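Local coordinates for acyl-coenzyme A oxidase (Caenorhabditis elegans, PDB 5K3H), which catalyses the FAD-dependent, oxygen-consuming desaturation of acyl-CoA side chains, the first step of peroxisomal beta-oxidation, and binds ATP across its dimer, at residues 442-447 and 533-538; 449-454 and 465-470. All coordinates share one frame; numbering follows the deposited sequence.

Contact 1 (442-447 and 533-538); sequences LQLARY and RASRLH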
loop_
_atom_site.group_PDB
_atom_site.type_symbol
_atom_site.label_atom_id
_atom_site.label_comp_id
_atom_site.label_asym_id
_atom_site.label_seq_id
_atom_site.Cartn_x
_atom_site.Cartn_y
_atom_site.Cartn_z
ATOM N N LEU B 442 -0.889 -6.310 -21.458
ATOM C CA LEU B 442 -0.575 -6.140 -22.874
ATOM C C LEU B 442 -0.708 -7.464 -23.651
ATOM O O LEU B 442 -0.930 -7.440 -24.868
ATOM C CB LEU B 442 0.810 -5.476 -22.993
ATOM C CG LEU B 442 0.867 -3.943 -22.728
ATOM C CD1 LEU B 442 2.279 -3.402 -22.672
ATOM C CD2 LEU B 442 0.126 -3.168 -23.796
ATOM N N GLN B 443 -0.642 -8.611 -22.972
ATOM C CA GLN B 443 -1.011 -9.867 -23.616
ATOM C C GLN B 443 -2.505 -9.910 -23.966
ATOM O O GLN B 443 -2.884 -10.378 -25.047
ATOM C CB GLN B 443 -0.648 -11.021 -22.699
ATOM C CG GLN B 443 -1.095 -12.376 -23.182
ATOM C CD GLN B 443 -0.450 -13.454 -22.363
ATOM O OE1 GLN B 443 -1.086 -14.452 -22.001
ATOM N NE2 GLN B 443 0.825 -13.245 -22.027
ATOM N N LEU B 444 -3.376 -9.452 -23.058
ATOM C CA LEU B 444 -4.783 -9.280 -23.414
ATOM C C LEU B 444 -4.945 -8.228 -24.507
ATOM O O LEU B 444 -5.795 -8.366 -25.396
ATOM C CB LEU B 444 -5.602 -8.915 -22.168
ATOM C CG LEU B 444 -7.081 -8.503 -22.294
ATOM C CD1 LEU B 444 -7.906 -9.525 -23.061
ATOM C CD2 LEU B 444 -7.668 -8.296 -20.900
ATOM N N ALA B 445 -4.139 -7.171 -24.458
ATOM C CA ALA B 445 -4.230 -6.123 -25.474
ATOM C C ALA B 445 -4.016 -6.672 -26.877
ATOM O O ALA B 445 -4.710 -6.265 -27.813
ATOM C CB ALA B 445 -3.213 -5.020 -25.190
ATOM N N ARG B 446 -3.038 -7.573 -27.052
ATOM C CA ARG B 446 -2.793 -8.172 -28.366
ATOM C C ARG B 446 -4.032 -8.891 -28.880
ATOM O O ARG B 446 -4.392 -8.763 -30.060
ATOM C CB ARG B 446 -1.586 -9.122 -28.309
ATOM C CG ARG B 446 -0.244 -8.416 -28.063
ATOM C CD ARG B 446 0.946 -9.192 -28.634
ATOM N NE ARG B 446 2.163 -8.365 -28.659
ATOM C CZ ARG B 446 2.493 -7.511 -29.641
ATOM N NH1 ARG B 446 1.710 -7.360 -30.705
ATOM N NH2 ARG B 446 3.612 -6.798 -29.565
ATOM N N TYR B 447 -4.705 -9.628 -27.994
ATOM C CA TYR B 447 -5.919 -10.344 -28.355
ATOM C C TYR B 447 -7.075 -9.396 -28.666
ATOM O O TYR B 447 -7.886 -9.679 -29.552
ATOM C CB TYR B 447 -6.278 -11.308 -27.232
ATOM C CG TYR B 447 -7.593 -12.005 -27.421
ATOM C CD1 TYR B 447 -7.737 -12.985 -28.378
ATOM C CD2 TYR B 447 -8.681 -11.710 -26.600
ATOM C CE1 TYR B 447 -8.941 -13.636 -28.551
ATOM C CE2 TYR B 447 -9.880 -12.354 -26.751
ATOM C CZ TYR B 447 -9.999 -13.319 -27.733
ATOM O OH TYR B 447 -11.187 -13.977 -27.916
ATOM N N ARG B 533 -5.637 0.428 -20.963
ATOM C CA ARG B 533 -6.949 0.893 -20.528
ATOM C C ARG B 533 -8.053 0.013 -21.101
ATOM O O ARG B 533 -9.010 -0.337 -20.398
ATOM C CB ARG B 533 -7.145 2.356 -20.936
ATOM C CG ARG B 533 -6.319 3.339 -20.118
ATOM C CD ARG B 533 -6.406 4.802 -20.605
ATOM N NE ARG B 533 -5.646 5.658 -19.685
ATOM C CZ ARG B 533 -5.137 6.848 -19.979
ATOM N NH1 ARG B 533 -5.303 7.364 -21.191
ATOM N NH2 ARG B 533 -4.450 7.517 -19.062
ATOM N N ALA B 534 -7.922 -0.372 -22.373
ATOM C CA ALA B 534 -8.911 -1.232 -23.007
ATOM C C ALA B 534 -8.953 -2.610 -22.360
ATOM O O ALA B 534 -10.036 -3.192 -22.182
ATOM C CB ALA B 534 -8.594 -1.352 -24.487
ATOM N N SER B 535 -7.781 -3.165 -22.035
ATOM C CA SER B 535 -7.721 -4.494 -21.439
ATOM C C SER B 535 -8.400 -4.512 -20.075
ATOM O O SER B 535 -9.062 -5.494 -19.710
ATOM C CB SER B 535 -6.261 -4.943 -21.327
ATOM O OG SER B 535 -5.584 -4.819 -22.565
ATOM N N ARG B 536 -8.218 -3.441 -19.298
ATOM C CA ARG B 536 -8.860 -3.317 -17.987
ATOM C C ARG B 536 -10.380 -3.178 -18.102
ATOM O O ARG B 536 -11.131 -3.791 -17.338
ATOM C CB ARG B 536 -8.273 -2.116 -17.239
ATOM C CG ARG B 536 -6.830 -2.295 -16.817
ATOM C CD ARG B 536 -6.407 -1.245 -15.792
ATOM N NE ARG B 536 -4.959 -1.132 -15.703
ATOM C CZ ARG B 536 -4.243 -0.201 -16.322
ATOM N NH1 ARG B 536 -4.861 0.718 -17.041
ATOM N NH2 ARG B 536 -2.918 -0.181 -16.216
ATOM N N LEU B 537 -10.860 -2.324 -19.007
ATOM C CA LEU B 537 -12.305 -2.170 -19.148
ATOM C C LEU B 537 -12.950 -3.489 -19.558
ATOM O O LEU B 537 -14.013 -3.858 -19.059
ATOM C CB LEU B 537 -12.611 -1.054 -20.151
ATOM C CG LEU B 537 -12.224 0.370 -19.714
ATOM C CD1 LEU B 537 -12.312 1.326 -20.871
ATOM C CD2 LEU B 537 -13.122 0.855 -18.565
ATOM N N HIS B 538 -12.301 -4.223 -20.451
ATOM C CA HIS B 538 -12.819 -5.515 -20.872
ATOM C C HIS B 538 -12.867 -6.487 -19.697
ATOM O O HIS B 538 -13.874 -7.186 -19.489
ATOM C CB HIS B 538 -11.937 -6.031 -22.007
ATOM C CG HIS B 538 -12.207 -7.445 -22.394
ATOM N ND1 HIS B 538 -13.204 -7.793 -23.284
ATOM C CD2 HIS B 538 -11.575 -8.597 -22.054
ATOM C CE1 HIS B 538 -13.189 -9.103 -23.456
ATOM N NE2 HIS B 538 -12.208 -9.613 -22.727
#
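S535 meets L444 and A445 where helices 437-456 and 520-553 cross in the alpha-helical C-terminal part of the acyl-CoA oxidase fold. The local axes pass 8.6 Å apart at 87°, a nearly perpendicular crossing, and the small residues A445 and S535 mark the closest backbones, with their CA atoms 5.6 Å apart.

The S535 hydroxyl, beside its own backbone N (chi1 -52°), lies within hydrogen-bonding range of two carbonyl oxygens: L531 O, one turn earlier in its own helix and its strongest partner, and L441 O of the opposing helix. It has one hydrogen to share between them, so this buried polar atom is held by both helices. OG also sits against A445, 3.5 Å from its CB. The 3.3 Å from OG to A445 N has too poor an angle to count as a bond.

L444 supplies the apolar half. With CG anti to the backbone N (chi1 172°), its fork reaches across the crossing. CD2 lies mainly against S535, 3.7 Å from S535 CB and 3.3 Å from S535 O, an oxygen that is also hydrogen-bonded to T539 OG1. L444 also touches A385 of helix 382-408.

H538, one turn beyond S535, closes the contact. Its ND1 is hydrogen-bonded to Y469 OH, and the CD2 side of the ring meets L444. CD1 is the nearer methyl, and it approaches the imidazole obliquely, with L444 CD1 3.9 Å from H538 CD2.

Contact 2 (449-454 and 465-470); sequences VKSAAL and PLVAYL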
loop_
_atom_site.group_PDB
_atom_site.type_symbol
_atom_site.label_atom_id
_atom_site.label_comp_id
_atom_site.label_asym_id
_atom_site.label_seq_id
_atom_site.Cartn_x
_atom_site.Cartn_y
_atom_site.Cartn_z
ATOM N N VAL B 449 -6.714 -6.354 -29.844
ATOM C CA VAL B 449 -6.365 -5.710 -31.107
ATOM C C VAL B 449 -6.629 -6.645 -32.287
ATOM O O VAL B 449 -7.148 -6.218 -33.327
ATOM C CB VAL B 449 -4.907 -5.225 -31.070
ATOM C CG1 VAL B 449 -4.445 -4.875 -32.452
ATOM C CG2 VAL B 449 -4.807 -4.019 -30.182
ATOM N N LYS B 450 -6.262 -7.923 -32.155
ATOM C CA LYS B 450 -6.624 -8.914 -33.167
ATOM C C LYS B 450 -8.137 -8.971 -33.368
ATOM O O LYS B 450 -8.617 -9.211 -34.485
ATOM C CB LYS B 450 -6.117 -10.290 -32.761
ATOM C CG LYS B 450 -6.608 -11.382 -33.688
ATOM C CD LYS B 450 -6.376 -12.774 -33.088
ATOM C CE LYS B 450 -7.674 -13.278 -32.410
ATOM N NZ LYS B 450 -7.505 -14.604 -31.740
ATOM N N SER B 451 -8.901 -8.840 -32.278
ATOM C CA SER B 451 -10.361 -8.824 -32.367
ATOM C C SER B 451 -10.890 -7.527 -33.003
ATOM O O SER B 451 -11.917 -7.543 -33.696
ATOM C CB SER B 451 -10.955 -9.052 -30.974
ATOM O OG SER B 451 -10.443 -10.263 -30.432
ATOM N N ALA B 452 -10.246 -6.386 -32.722
ATOM C CA ALA B 452 -10.620 -5.146 -33.395
ATOM C C ALA B 452 -10.350 -5.234 -34.893
ATOM O O ALA B 452 -11.087 -4.653 -35.698
ATOM C CB ALA B 452 -9.868 -3.961 -32.791
ATOM N N ALA B 453 -9.281 -5.938 -35.285
ATOM C CA ALA B 453 -8.973 -6.119 -36.703
ATOM C C ALA B 453 -10.051 -6.935 -37.414
ATOM O O ALA B 453 -10.411 -6.630 -38.560
ATOM C CB ALA B 453 -7.605 -6.776 -36.868
ATOM N N LEU B 454 -10.563 -7.988 -36.764
ATOM C CA LEU B 454 -11.678 -8.736 -37.340
ATOM C C LEU B 454 -12.875 -7.830 -37.580
ATOM O O LEU B 454 -13.483 -7.860 -38.659
ATOM C CB LEU B 454 -12.080 -9.904 -36.439
ATOM C CG LEU B 454 -11.175 -11.125 -36.257
ATOM C CD1 LEU B 454 -11.777 -12.066 -35.245
ATOM C CD2 LEU B 454 -11.061 -11.847 -37.567
ATOM N N PRO B 465 -17.009 -15.819 -28.056
ATOM C CA PRO B 465 -18.148 -15.324 -27.256
ATOM C C PRO B 465 -17.790 -14.239 -26.251
ATOM O O PRO B 465 -18.589 -13.320 -26.038
ATOM C CB PRO B 465 -18.664 -16.595 -26.564
ATOM C CG PRO B 465 -17.539 -17.565 -26.610
ATOM C CD PRO B 465 -16.786 -17.263 -27.875
ATOM N N LEU B 466 -16.618 -14.309 -25.625
ATOM C CA LEU B 466 -16.225 -13.307 -24.640
ATOM C C LEU B 466 -15.865 -11.971 -25.288
ATOM O O LEU B 466 -15.683 -10.965 -24.590
ATOM C CB LEU B 466 -15.065 -13.849 -23.817
ATOM C CG LEU B 466 -15.390 -15.141 -23.058
ATOM C CD1 LEU B 466 -14.191 -15.659 -22.274
ATOM C CD2 LEU B 466 -16.582 -14.907 -22.147
ATOM N N VAL B 467 -15.785 -11.925 -26.616
ATOM C CA VAL B 467 -15.329 -10.734 -27.318
ATOM C C VAL B 467 -16.308 -10.301 -28.402
ATOM O O VAL B 467 -16.074 -9.291 -29.080
ATOM C CB VAL B 467 -13.902 -10.973 -27.881
ATOM C CG1 VAL B 467 -13.861 -11.530 -29.263
ATOM C CG2 VAL B 467 -13.031 -9.782 -27.683
ATOM N N ALA B 468 -17.457 -10.988 -28.505
ATOM C CA ALA B 468 -18.476 -10.697 -29.514
ATOM C C ALA B 468 -19.045 -9.306 -29.366
ATOM O O ALA B 468 -19.454 -8.702 -30.358
ATOM C CB ALA B 468 -19.621 -11.694 -29.411
ATOM N N TYR B 469 -19.140 -8.808 -28.131
ATOM C CA TYR B 469 -19.648 -7.463 -27.905
ATOM C C TYR B 469 -18.854 -6.434 -28.699
ATOM O O TYR B 469 -19.326 -5.303 -28.872
ATOM C CB TYR B 469 -19.621 -7.141 -26.406
ATOM C CG TYR B 469 -18.259 -6.780 -25.850
ATOM C CD1 TYR B 469 -17.347 -7.760 -25.507
ATOM C CD2 TYR B 469 -17.903 -5.445 -25.642
ATOM C CE1 TYR B 469 -16.099 -7.423 -25.001
ATOM C CE2 TYR B 469 -16.667 -5.100 -25.135
ATOM C CZ TYR B 469 -15.768 -6.089 -24.819
ATOM O OH TYR B 469 -14.533 -5.768 -24.301
ATOM N N LEU B 470 -17.626 -6.778 -29.119
ATOM C CA LEU B 470 -16.835 -5.848 -29.916
ATOM C C LEU B 470 -17.438 -5.652 -31.301
ATOM O O LEU B 470 -17.208 -4.611 -31.935
ATOM C CB LEU B 470 -15.376 -6.309 -30.022
ATOM C CG LEU B 470 -14.522 -6.180 -28.760
ATOM C CD1 LEU B 470 -13.095 -6.583 -29.070
ATOM C CD2 LEU B 470 -14.606 -4.749 -28.181
#
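S451 OG is hydrogen-bonded to Y447 O, one turn back in helix 437-456, and the two methyls of V467 pack against it from the following loop. The torsion explains the bond, since OG stands beside the backbone N (chi1 -56°) and can bend back to that carbonyl. V467 has a chi1 of 91°, some 30° from a staggered position, consistent with both branches lying equally near: V467 CG1 and CG2 are each 3.8 Å from S451 OG.

In this helical part of the acyl-CoA oxidase fold, the loop between helices 437-456 and 489-515 turns back over the first of them. A 3-10-type turn, in which L470 N bonds to V467 O at 3.0 Å, leads into the 3-10 segment 469-470 and sets V467 and L470 toward the same helix. L470 CD1 then reaches S451 CB at 3.8 Å, while L470 CG lies over one face of the Y469 ring, offset toward its rim. With an alanine at V467, both methyls beside S451 OG are gone, which would probably open a gap there and leave L470 as the loop's main touch on the serine. Toward helix 489-515, L470 packs on K500 and A452 on A507.

How the contacts relate
Contacts 1 and 2 share helix 437-456, and their centres are 11 Å apart. They also meet directly: Y469 OH lies 2.6 Å from H538 ND1, a probable hydrogen bond that ties the loop 465-470 to helix 520-553. H538 CE1 packs 3.3 Å from L466 O, and Y447 OH lies 3.9 Å from V467 CG1. Contact 1 contributes directly to the ATP site shared between the subunits, through R533, A534, S535 and R536; the structure is the apo form, so no ATP is placed here. The side chain of L444 is about 8 Å from that of S392 of the same site, and L470 of contact 2 is about 8 Å from A534, again between side chains.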